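Local coordinates for FBP protein (Leishmania major, PDB 5OEZ), which probably catalyses, as a magnesium-dependent homotetramer, the hydrolysis of fructose 1,6-bisphosphate to fructose 6-phosphate and phosphate, at residues 114-119 / 137-142; 209-214 / 325-330; 222-227 / 271-276. All coordinates share one frame; numbering follows the deposited sequence.

Contact 1: residues 114-119 / 137-142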
loop_
_atom_site.group_PDB
_atom_site.type_symbol
_atom_site.label_atom_id
_atom_site.label_comp_id
_atom_site.label_asym_id
_atom_site.label_seq_id
_atom_site.Cartn_x
_atom_site.Cartn_y
_atom_site.Cartn_z
ATOM N N LEU C 114 10.548 -11.195 -30.440
ATOM C CA LEU C 114 10.584 -12.551 -29.888
ATOM C C LEU C 114 11.031 -12.379 -28.449
ATOM O O LEU C 114 12.073 -11.780 -28.215
ATOM C CB LEU C 114 11.596 -13.436 -30.628
ATOM C CG LEU C 114 11.350 -13.752 -32.116
ATOM C CD1 LEU C 114 11.851 -12.643 -33.014
ATOM C CD2 LEU C 114 12.033 -15.060 -32.498
ATOM N N ILE C 115 10.268 -12.899 -27.491
ATOM C CA ILE C 115 10.618 -12.722 -26.083
ATOM C C ILE C 115 10.660 -14.068 -25.372
ATOM O O ILE C 115 9.764 -14.892 -25.509
ATOM C CB ILE C 115 9.704 -11.707 -25.364
ATOM C CG1 ILE C 115 10.102 -11.581 -23.898
ATOM C CG2 ILE C 115 8.237 -12.080 -25.470
ATOM C CD1 ILE C 115 9.633 -10.286 -23.255
ATOM N N PHE C 116 11.749 -14.286 -24.644
ATOM C CA PHE C 116 11.984 -15.511 -23.926
ATOM C C PHE C 116 12.163 -15.107 -22.493
ATOM O O PHE C 116 13.004 -14.261 -22.204
ATOM C CB PHE C 116 13.223 -16.213 -24.484
ATOM C CG PHE C 116 13.034 -16.638 -25.894
ATOM C CD1 PHE C 116 12.398 -17.831 -26.177
ATOM C CD2 PHE C 116 13.415 -15.812 -26.937
ATOM C CE1 PHE C 116 12.179 -18.229 -27.488
ATOM C CE2 PHE C 116 13.194 -16.194 -28.249
ATOM C CZ PHE C 116 12.571 -17.402 -28.527
ATOM N N PHE C 117 11.371 -15.697 -21.604
ATOM C CA PHE C 117 11.374 -15.265 -20.227
ATOM C C PHE C 117 11.306 -16.413 -19.242
ATOM O O PHE C 117 10.761 -17.460 -19.536
ATOM C CB PHE C 117 10.229 -14.259 -19.992
ATOM C CG PHE C 117 8.857 -14.843 -20.173
ATOM C CD1 PHE C 117 8.264 -14.913 -21.430
ATOM C CD2 PHE C 117 8.158 -15.334 -19.084
ATOM C CE1 PHE C 117 6.999 -15.470 -21.586
ATOM C CE2 PHE C 117 6.904 -15.906 -19.243
ATOM C CZ PHE C 117 6.325 -15.986 -20.495
ATOM N N ASP C 118 11.933 -16.206 -18.088
ATOM C CA ASP C 118 11.756 -17.047 -16.924
ATOM C C ASP C 118 10.827 -16.254 -15.979
ATOM O O ASP C 118 11.261 -15.292 -15.352
ATOM C CB ASP C 118 13.116 -17.340 -16.287
ATOM C CG ASP C 118 13.024 -18.271 -15.078
ATOM O OD1 ASP C 118 11.930 -18.791 -14.760
ATOM O OD2 ASP C 118 14.079 -18.513 -14.447
ATOM N N PRO C 119 9.541 -16.652 -15.876
ATOM C CA PRO C 119 8.601 -15.820 -15.107
ATOM C C PRO C 119 8.900 -15.742 -13.609
ATOM O O PRO C 119 8.630 -14.713 -12.995
ATOM C CB PRO C 119 7.245 -16.487 -15.352
ATOM C CG PRO C 119 7.569 -17.903 -15.673
ATOM C CD PRO C 119 8.899 -17.884 -16.371
ATOM N N GLY C 137 14.664 -11.797 -22.173
ATOM C CA GLY C 137 15.529 -11.349 -23.253
ATOM C C GLY C 137 14.666 -11.181 -24.478
ATOM O O GLY C 137 13.770 -11.991 -24.728
ATOM N N VAL C 138 14.965 -10.150 -25.256
ATOM C CA VAL C 138 14.160 -9.766 -26.412
ATOM C C VAL C 138 15.021 -9.719 -27.689
ATOM O O VAL C 138 16.103 -9.134 -27.701
ATOM C CB VAL C 138 13.533 -8.369 -26.190
ATOM C CG1 VAL C 138 12.582 -7.987 -27.338
ATOM C CG2 VAL C 138 12.799 -8.286 -24.858
ATOM N N TRP C 139 14.532 -10.359 -28.743
ATOM C CA TRP C 139 15.166 -10.361 -30.060
ATOM C C TRP C 139 14.152 -9.755 -31.029
ATOM O O TRP C 139 12.959 -9.648 -30.700
ATOM C CB TRP C 139 15.486 -11.784 -30.509
ATOM C CG TRP C 139 16.727 -12.377 -29.952
ATOM C CD1 TRP C 139 17.930 -12.495 -30.583
ATOM C CD2 TRP C 139 16.882 -13.006 -28.682
ATOM N NE1 TRP C 139 18.832 -13.140 -29.780
ATOM C CE2 TRP C 139 18.214 -13.475 -28.606
ATOM C CE3 TRP C 139 16.029 -13.223 -27.598
ATOM C CZ2 TRP C 139 18.716 -14.139 -27.489
ATOM C CZ3 TRP C 139 16.532 -13.897 -26.476
ATOM C CH2 TRP C 139 17.864 -14.330 -26.429
ATOM N N ARG C 140 14.625 -9.416 -32.224
ATOM C CA ARG C 140 13.768 -8.886 -33.283
ATOM C C ARG C 140 13.706 -9.866 -34.468
ATOM O O ARG C 140 14.652 -10.607 -34.718
ATOM C CB ARG C 140 14.277 -7.504 -33.701
ATOM C CG ARG C 140 13.404 -6.814 -34.724
ATOM C CD ARG C 140 13.986 -5.475 -35.114
ATOM N NE ARG C 140 13.703 -4.520 -34.054
ATOM C CZ ARG C 140 12.607 -3.769 -33.963
ATOM N NH1 ARG C 140 11.647 -3.818 -34.887
ATOM N NH2 ARG C 140 12.472 -2.942 -32.932
ATOM N N LEU C 141 12.575 -9.910 -35.170
ATOM C CA LEU C 141 12.504 -10.669 -36.422
ATOM C C LEU C 141 13.639 -10.211 -37.323
ATOM O O LEU C 141 13.756 -9.005 -37.567
ATOM C CB LEU C 141 11.199 -10.407 -37.176
ATOM C CG LEU C 141 9.941 -11.202 -36.879
ATOM C CD1 LEU C 141 8.822 -10.729 -37.804
ATOM C CD2 LEU C 141 10.203 -12.680 -37.058
ATOM N N PRO C 142 14.475 -11.149 -37.813
ATOM C CA PRO C 142 15.365 -10.760 -38.912
ATOM C C PRO C 142 14.588 -10.175 -40.096
ATOM O O PRO C 142 13.390 -10.431 -40.241
ATOM C CB PRO C 142 16.044 -12.077 -39.297
ATOM C CG PRO C 142 16.059 -12.851 -38.024
ATOM C CD PRO C 142 14.751 -12.522 -37.355
#

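Contact 2: residues 209-214 / 325-330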
loop_
_atom_site.group_PDB
_atom_site.type_symbol
_atom_site.label_atom_id
_atom_site.label_comp_id
_atom_site.label_asym_id
_atom_site.label_seq_id
_atom_site.Cartn_x
_atom_site.Cartn_y
_atom_site.Cartn_z
ATOM N N PRO C 209 32.228 -3.113 -10.663
ATOM C CA PRO C 209 33.668 -2.892 -10.441
ATOM C C PRO C 209 34.557 -3.939 -11.133
ATOM O O PRO C 209 34.153 -5.084 -11.249
ATOM C CB PRO C 209 33.810 -3.011 -8.918
ATOM C CG PRO C 209 32.446 -2.676 -8.371
ATOM C CD PRO C 209 31.461 -3.143 -9.397
ATOM N N LYS C 210 35.734 -3.529 -11.594
ATOM C CA LYS C 210 36.637 -4.432 -12.294
ATOM C C LYS C 210 37.152 -5.555 -11.394
ATOM O O LYS C 210 37.391 -6.656 -11.888
ATOM C CB LYS C 210 37.796 -3.692 -12.988
ATOM C CG LYS C 210 38.818 -3.069 -12.053
ATOM C CD LYS C 210 39.794 -2.179 -12.802
ATOM C CE LYS C 210 40.901 -1.654 -11.885
ATOM N NZ LYS C 210 41.981 -0.927 -12.616
ATOM N N LYS C 211 37.325 -5.286 -10.100
ATOM C CA LYS C 211 37.594 -6.343 -9.124
ATOM C C LYS C 211 36.868 -6.125 -7.798
ATOM O O LYS C 211 36.556 -5.002 -7.421
ATOM C CB LYS C 211 39.092 -6.501 -8.876
ATOM C CG LYS C 211 39.779 -5.320 -8.205
ATOM C CD LYS C 211 40.972 -5.791 -7.380
ATOM C CE LYS C 211 40.518 -6.321 -6.008
ATOM N NZ LYS C 211 41.293 -7.494 -5.508
ATOM N N ARG C 212 36.579 -7.231 -7.125
ATOM C CA ARG C 212 35.973 -7.235 -5.804
ATOM C C ARG C 212 36.054 -8.651 -5.247
ATOM O O ARG C 212 35.676 -9.616 -5.925
ATOM C CB ARG C 212 34.507 -6.790 -5.865
ATOM C CG ARG C 212 33.841 -6.631 -4.501
ATOM C CD ARG C 212 34.276 -5.358 -3.782
ATOM N NE ARG C 212 33.816 -5.394 -2.389
ATOM C CZ ARG C 212 32.597 -5.058 -1.952
ATOM N NH1 ARG C 212 31.657 -4.614 -2.778
ATOM N NH2 ARG C 212 32.313 -5.161 -0.656
ATOM N N SER C 213 36.515 -8.782 -4.015
ATOM C CA SER C 213 36.794 -10.097 -3.421
ATOM C C SER C 213 35.566 -10.793 -2.816
ATOM O O SER C 213 35.519 -11.057 -1.612
ATOM C CB SER C 213 37.879 -9.954 -2.359
ATOM O OG SER C 213 39.067 -9.448 -2.940
ATOM N N ILE C 214 34.572 -11.072 -3.656
ATOM C CA ILE C 214 33.379 -11.817 -3.269
ATOM C C ILE C 214 33.146 -12.878 -4.326
ATOM O O ILE C 214 33.166 -12.575 -5.522
ATOM C CB ILE C 214 32.109 -10.936 -3.177
ATOM C CG1 ILE C 214 32.300 -9.805 -2.165
ATOM C CG2 ILE C 214 30.901 -11.780 -2.757
ATOM C CD1 ILE C 214 31.165 -8.787 -2.146
ATOM N N ARG C 325 35.344 -8.102 -14.203
ATOM C CA ARG C 325 36.150 -8.606 -15.297
ATOM C C ARG C 325 37.467 -9.262 -14.850
ATOM O O ARG C 325 37.846 -10.288 -15.398
ATOM C CB ARG C 325 36.337 -7.562 -16.420
ATOM C CG ARG C 325 36.999 -6.250 -16.063
ATOM C CD ARG C 325 37.112 -5.283 -17.263
ATOM N NE ARG C 325 37.390 -3.891 -16.850
ATOM C CZ ARG C 325 38.604 -3.344 -16.703
ATOM N NH1 ARG C 325 39.711 -4.052 -16.932
ATOM N NH2 ARG C 325 38.719 -2.070 -16.314
ATOM N N GLN C 326 38.151 -8.687 -13.876
ATOM C CA GLN C 326 39.378 -9.284 -13.356
ATOM C C GLN C 326 39.125 -10.548 -12.543
ATOM O O GLN C 326 39.966 -11.424 -12.527
ATOM C CB GLN C 326 40.186 -8.277 -12.546
ATOM C CG GLN C 326 40.753 -7.157 -13.422
ATOM C CD GLN C 326 41.515 -6.108 -12.639
ATOM O OE1 GLN C 326 41.745 -6.246 -11.430
ATOM N NE2 GLN C 326 41.921 -5.058 -13.328
ATOM N N GLU C 327 37.967 -10.658 -11.899
ATOM C CA GLU C 327 37.626 -11.884 -11.167
ATOM C C GLU C 327 37.322 -13.044 -12.106
ATOM O O GLU C 327 37.757 -14.165 -11.865
ATOM C CB GLU C 327 36.429 -11.659 -10.228
ATOM C CG GLU C 327 36.613 -10.565 -9.180
ATOM C CD GLU C 327 37.761 -10.806 -8.211
ATOM O OE1 GLU C 327 38.164 -11.986 -7.994
ATOM O OE2 GLU C 327 38.257 -9.800 -7.649
ATOM N N VAL C 328 36.589 -12.772 -13.185
ATOM C CA VAL C 328 36.357 -13.780 -14.235
ATOM C C VAL C 328 37.663 -14.175 -14.939
ATOM O O VAL C 328 37.833 -15.341 -15.261
ATOM C CB VAL C 328 35.303 -13.334 -15.265
ATOM C CG1 VAL C 328 35.168 -14.342 -16.401
ATOM C CG2 VAL C 328 33.966 -13.175 -14.581
ATOM N N ASP C 329 38.577 -13.220 -15.170
ATOM C CA ASP C 329 39.925 -13.532 -15.746
ATOM C C ASP C 329 40.743 -14.470 -14.844
ATOM O O ASP C 329 41.373 -15.379 -15.344
ATOM C CB ASP C 329 40.763 -12.270 -16.012
ATOM C CG ASP C 329 40.201 -11.392 -17.145
ATOM O OD1 ASP C 329 39.382 -11.872 -17.958
ATOM O OD2 ASP C 329 40.562 -10.193 -17.197
ATOM N N LEU C 330 40.698 -14.259 -13.523
ATOM C CA LEU C 330 41.423 -15.114 -12.588
ATOM C C LEU C 330 40.866 -16.539 -12.633
ATOM O O LEU C 330 41.626 -17.490 -12.656
ATOM C CB LEU C 330 41.361 -14.552 -11.161
ATOM C CG LEU C 330 42.029 -15.375 -10.048
ATOM C CD1 LEU C 330 43.522 -15.400 -10.264
ATOM C CD2 LEU C 330 41.703 -14.838 -8.660
HETATM O O HOH W 1 34.064 -5.404 -14.326
#

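Contact 3: residues 222-227 / 271-276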
loop_
_atom_site.group_PDB
_atom_site.type_symbol
_atom_site.label_atom_id
_atom_site.label_comp_id
_atom_site.label_asym_id
_atom_site.label_seq_id
_atom_site.Cartn_x
_atom_site.Cartn_y
_atom_site.Cartn_z
ATOM N N TYR C 222 31.027 -29.464 -4.326
ATOM C CA TYR C 222 32.479 -29.512 -4.478
ATOM C C TYR C 222 32.980 -30.780 -5.158
ATOM O O TYR C 222 33.739 -30.708 -6.119
ATOM C CB TYR C 222 33.160 -29.396 -3.110
ATOM C CG TYR C 222 34.658 -29.311 -3.178
ATOM C CD1 TYR C 222 35.278 -28.088 -3.398
ATOM C CD2 TYR C 222 35.460 -30.443 -3.021
ATOM C CE1 TYR C 222 36.657 -27.986 -3.467
ATOM C CE2 TYR C 222 36.847 -30.355 -3.087
ATOM C CZ TYR C 222 37.437 -29.119 -3.307
ATOM O OH TYR C 222 38.803 -28.972 -3.379
ATOM N N GLY C 223 32.559 -31.932 -4.646
ATOM C CA GLY C 223 33.007 -33.214 -5.156
ATOM C C GLY C 223 32.624 -33.550 -6.594
ATOM O O GLY C 223 33.189 -34.463 -7.172
ATOM N N LYS C 224 31.665 -32.824 -7.163
ATOM C CA LYS C 224 31.198 -33.029 -8.520
ATOM C C LYS C 224 31.880 -32.097 -9.527
ATOM O O LYS C 224 31.683 -32.257 -10.732
ATOM C CB LYS C 224 29.688 -32.782 -8.577
ATOM C CG LYS C 224 28.845 -33.824 -7.834
ATOM C CD LYS C 224 27.366 -33.405 -7.605
ATOM C CE LYS C 224 27.012 -32.959 -6.201
ATOM N NZ LYS C 224 25.544 -32.943 -5.942
ATOM N N TRP C 225 32.681 -31.145 -9.050
ATOM C CA TRP C 225 33.314 -30.169 -9.926
ATOM C C TRP C 225 34.535 -30.696 -10.661
ATOM O O TRP C 225 35.148 -31.661 -10.236
ATOM C CB TRP C 225 33.776 -28.963 -9.121
ATOM C CG TRP C 225 32.700 -28.141 -8.540
ATOM C CD1 TRP C 225 31.397 -28.067 -8.946
ATOM C CD2 TRP C 225 32.838 -27.223 -7.457
ATOM N NE1 TRP C 225 30.715 -27.175 -8.162
ATOM C CE2 TRP C 225 31.577 -26.643 -7.242
ATOM C CE3 TRP C 225 33.906 -26.851 -6.630
ATOM C CZ2 TRP C 225 31.354 -25.701 -6.256
ATOM C CZ3 TRP C 225 33.681 -25.913 -5.649
ATOM C CH2 TRP C 225 32.417 -25.346 -5.470
ATOM N N GLU C 226 34.894 -30.005 -11.737
ATOM C CA GLU C 226 36.114 -30.265 -12.488
ATOM C C GLU C 226 37.309 -29.845 -11.644
ATOM O O GLU C 226 37.210 -28.867 -10.897
ATOM C CB GLU C 226 36.119 -29.478 -13.811
ATOM C CG GLU C 226 35.116 -30.003 -14.824
ATOM C CD GLU C 226 35.201 -29.278 -16.154
ATOM O OE1 GLU C 226 34.754 -28.109 -16.241
ATOM O OE2 GLU C 226 35.695 -29.883 -17.128
ATOM N N PRO C 227 38.436 -30.564 -11.755
ATOM C CA PRO C 227 39.602 -30.227 -10.916
ATOM C C PRO C 227 40.083 -28.774 -11.005
ATOM O O PRO C 227 40.413 -28.195 -9.985
ATOM C CB PRO C 227 40.681 -31.195 -11.415
ATOM C CG PRO C 227 39.912 -32.393 -11.871
ATOM C CD PRO C 227 38.588 -31.889 -12.397
ATOM N N ASP C 271 29.501 -29.606 -13.661
ATOM C CA ASP C 271 29.659 -30.660 -12.682
ATOM C C ASP C 271 29.178 -31.975 -13.280
ATOM O O ASP C 271 28.347 -31.992 -14.202
ATOM C CB ASP C 271 29.078 -30.338 -11.282
ATOM C CG ASP C 271 27.609 -30.437 -11.182
ATOM O OD1 ASP C 271 27.011 -31.459 -11.545
ATOM O OD2 ASP C 271 27.080 -29.514 -10.569
ATOM N N ALA C 272 29.718 -33.061 -12.739
ATOM C CA ALA C 272 29.452 -34.418 -13.235
ATOM C C ALA C 272 27.961 -34.806 -13.339
ATOM O O ALA C 272 27.582 -35.557 -14.231
ATOM C CB ALA C 272 30.206 -35.417 -12.387
ATOM N N ASN C 273 27.113 -34.297 -12.449
ATOM C CA ASN C 273 25.659 -34.548 -12.585
ATOM C C ASN C 273 25.003 -33.968 -13.835
ATOM O O ASN C 273 24.058 -34.568 -14.374
ATOM C CB ASN C 273 24.838 -33.913 -11.476
ATOM C CG ASN C 273 24.802 -34.713 -10.218
ATOM O OD1 ASN C 273 24.592 -34.169 -9.133
ATOM N ND2 ASN C 273 24.997 -36.008 -10.339
ATOM N N GLN C 274 25.455 -32.770 -14.217
ATOM C CA GLN C 274 24.809 -31.978 -15.290
ATOM C C GLN C 274 25.749 -32.046 -16.485
ATOM O O GLN C 274 26.878 -31.590 -16.414
ATOM C CB GLN C 274 24.496 -30.483 -14.941
ATOM C CG GLN C 274 24.440 -30.018 -13.448
ATOM C CD GLN C 274 23.079 -29.473 -13.036
ATOM O OE1 GLN C 274 22.048 -29.739 -13.671
ATOM N NE2 GLN C 274 23.073 -28.691 -11.964
ATOM N N VAL C 275 25.318 -32.608 -17.601
ATOM C CA VAL C 275 26.269 -32.887 -18.657
ATOM C C VAL C 275 26.451 -31.699 -19.557
ATOM O O VAL C 275 27.368 -31.718 -20.346
ATOM C CB VAL C 275 25.786 -34.098 -19.497
ATOM C CG1 VAL C 275 24.493 -33.785 -20.256
ATOM C CG2 VAL C 275 26.849 -34.665 -20.449
ATOM N N GLU C 276 25.520 -30.742 -19.490
ATOM C CA GLU C 276 25.591 -29.498 -20.238
ATOM C C GLU C 276 25.569 -28.182 -19.417
ATOM O O GLU C 276 25.516 -27.103 -19.995
ATOM C CB GLU C 276 24.400 -29.521 -21.165
ATOM C CG GLU C 276 24.623 -29.072 -22.595
ATOM C CD GLU C 276 23.322 -28.780 -23.349
ATOM O OE1 GLU C 276 22.208 -29.002 -22.821
ATOM O OE2 GLU C 276 23.403 -28.323 -24.501
#

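Contact 1: residues 114-119 / 137-142
Leu114 and Trp139 exchange two backbone hydrogen bonds, and Phe116 and Gly137 two more, which ties strand 114-118 to strand 137-140 in antiparallel register. The straightest runs from Trp139 N to Leu114 O, 2.9 Å. Between them Ile115 and Val138 form the non-hydrogen-bonded pair, where weaker CA-H...O contacts take over: Val138 CA lies 3.4 Å from Leu114 O.

Apolar packing covers both faces. On one, Phe116 CD2 comes within 3.7 Å of Trp139 CZ3, the two ring planes turned 81° apart in an oblique approach. Gly137 suits this spot because a CB would point to the same face and crowd Trp139 CZ3. Leu114 CG stands anti to its carbonyl carbon (chi1 -64°); from it CD1, set by chi2 (83°), reaches to 3.6 Å from Leu141 N. Helix 150-158 covers Leu114 and Phe116, while the buried Trp139 NE1 is satisfied by Lys161 O. On the other face the branched Ile115 and Val138, well suited to strands, meet through CD1 and CG2 at 4.1 Å.

This is a beta hairpin within the mixed sheet of the fructose-1,6-bisphosphatase N-terminal domain; its first strand carries Asp118, which binds both manganese ions in a metal-bound structure of this enzyme; this chain holds none.

Contact 2: residues 209-214 / 325-330
Lys210 O accepts the backbone N-H of Gln326 at 2.9 Å from Gln326 N, with the donor in the carbonyl plane. An amide in the first turn of a helix has no carbonyl of its own helix to bond, and here the loop supplies one. Arg325 N, one residue earlier, donates instead to a water at 3.0 Å, and that water also lies 3.1 Å from Pro209 O, a carbonyl that Ser324 OG reaches as well.

The buried Glu327 carries the second direct bond. Its chain bends at chi2 (-61°), and OE2 takes the N-H of Arg212, with 3.1 Å between Arg212 N and Glu327 OE2. The donor comes from the anti side, 24° out of the carboxylate plane. Arg212 O, another acceptor, sits equally close to OE2, which probably costs some repulsion; the helix N-terminus and the ammonium of Lys211, with NZ 4.4 Å from Glu327 OE2, may offset it. OE1 is held by the hydroxyl of Tyr244, so each oxygen has a partner. An acidic residue suits the first turn, where its negative charge probably interacts favourably with the partly positive helix N-terminus.

Long, flexible chains pack by their carbons on the exposed side. Lys210 and Gln326 lie side by side and point the same way, Lys210 CD 3.6 Å from Gln326 NE2. Lys210 CB rests over one face of the Arg325 guanidinium, offset toward its rim; methylene carbons let the two like-charged residues pack while their charged ends stay apart.

Together these features tie a loop of the C-terminal domain, closing in an inverse gamma turn at Ser213, to the N-terminal turn of helix 325-338, to which it supplies a carbonyl and an amide.

Contact 3: residues 222-227 / 271-276
Lys224 can be followed outward from its CB, which packs 3.7 Å from Asp271 CB. CG continues anti to the carbonyl carbon (chi1 -68°), and the next atom, CD, meets the side-chain oxygen of Asn273, with 3.3 Å between Lys224 CD and Asn273 OD1. A bend at chi3 (-104°) turns CE, and NZ ends 3.5 Å from Asn273 OD1, close to this neutral amide oxygen; its weak hydrogen bond goes to Asn221 OD1. A lysine serves here because its methylenes can pack against Asp271 and Asn273 while the ammonium stays among polar groups. Arg243 of a second subunit also packs on this side chain.

The backbone of the same residue makes the one direct hydrogen bond between the segments, Ala272 N to Lys224 O at 2.9 Å, the donor tilted 19° from the carbonyl plane. Asp271 CA lies 3.2 Å from that oxygen too and adds a CA-H...O contact.

Next in sequence, the indole of Trp225 turns its edge to Asp271, so that Asp271 CB lies near the ring plane, 4.0 Å from Trp225 CD1. Tyr222 CA lies over one indole face, offset toward the rim, and Phe229 of helix 227-238 meets the ring edge-to-face.

Asp271 opens a type I beta turn closed by Gln274 N on Asp271 O. Its OD1 also receives weak bonds from Asn273 N and Gln274 N, a common use of aspartate at the head of a turn. This aspartate-headed turn thus packs on the 3-10 turn ahead of helix 227-238, near but not in the fructose 6-phosphate site.

In the fold
Contact 1 belongs to the N-terminal domain and contacts 2 and 3 to the C-terminal one, with contact 1 and contact 2 on opposite sides of the chain's centre, their own centres 29 Å apart. Contact 3 is nested within the long loop that contact 2 closes, yet their nearest atoms remain about 11 Å apart. Contact 1 holds the metal ligand Asp118 and brings Val138 within about 5 Å of the AMP-binding Phe28, side chain to side chain. Contact 3 flanks the fructose 6-phosphate site, Trp225 lying about 6 Å from Asn218 between side chains. Contact 2 stands farther off, its Arg212 side chain about 8 Å from that of Arg247. These sites, seen occupied in other structures of the enzyme, are empty in this chain.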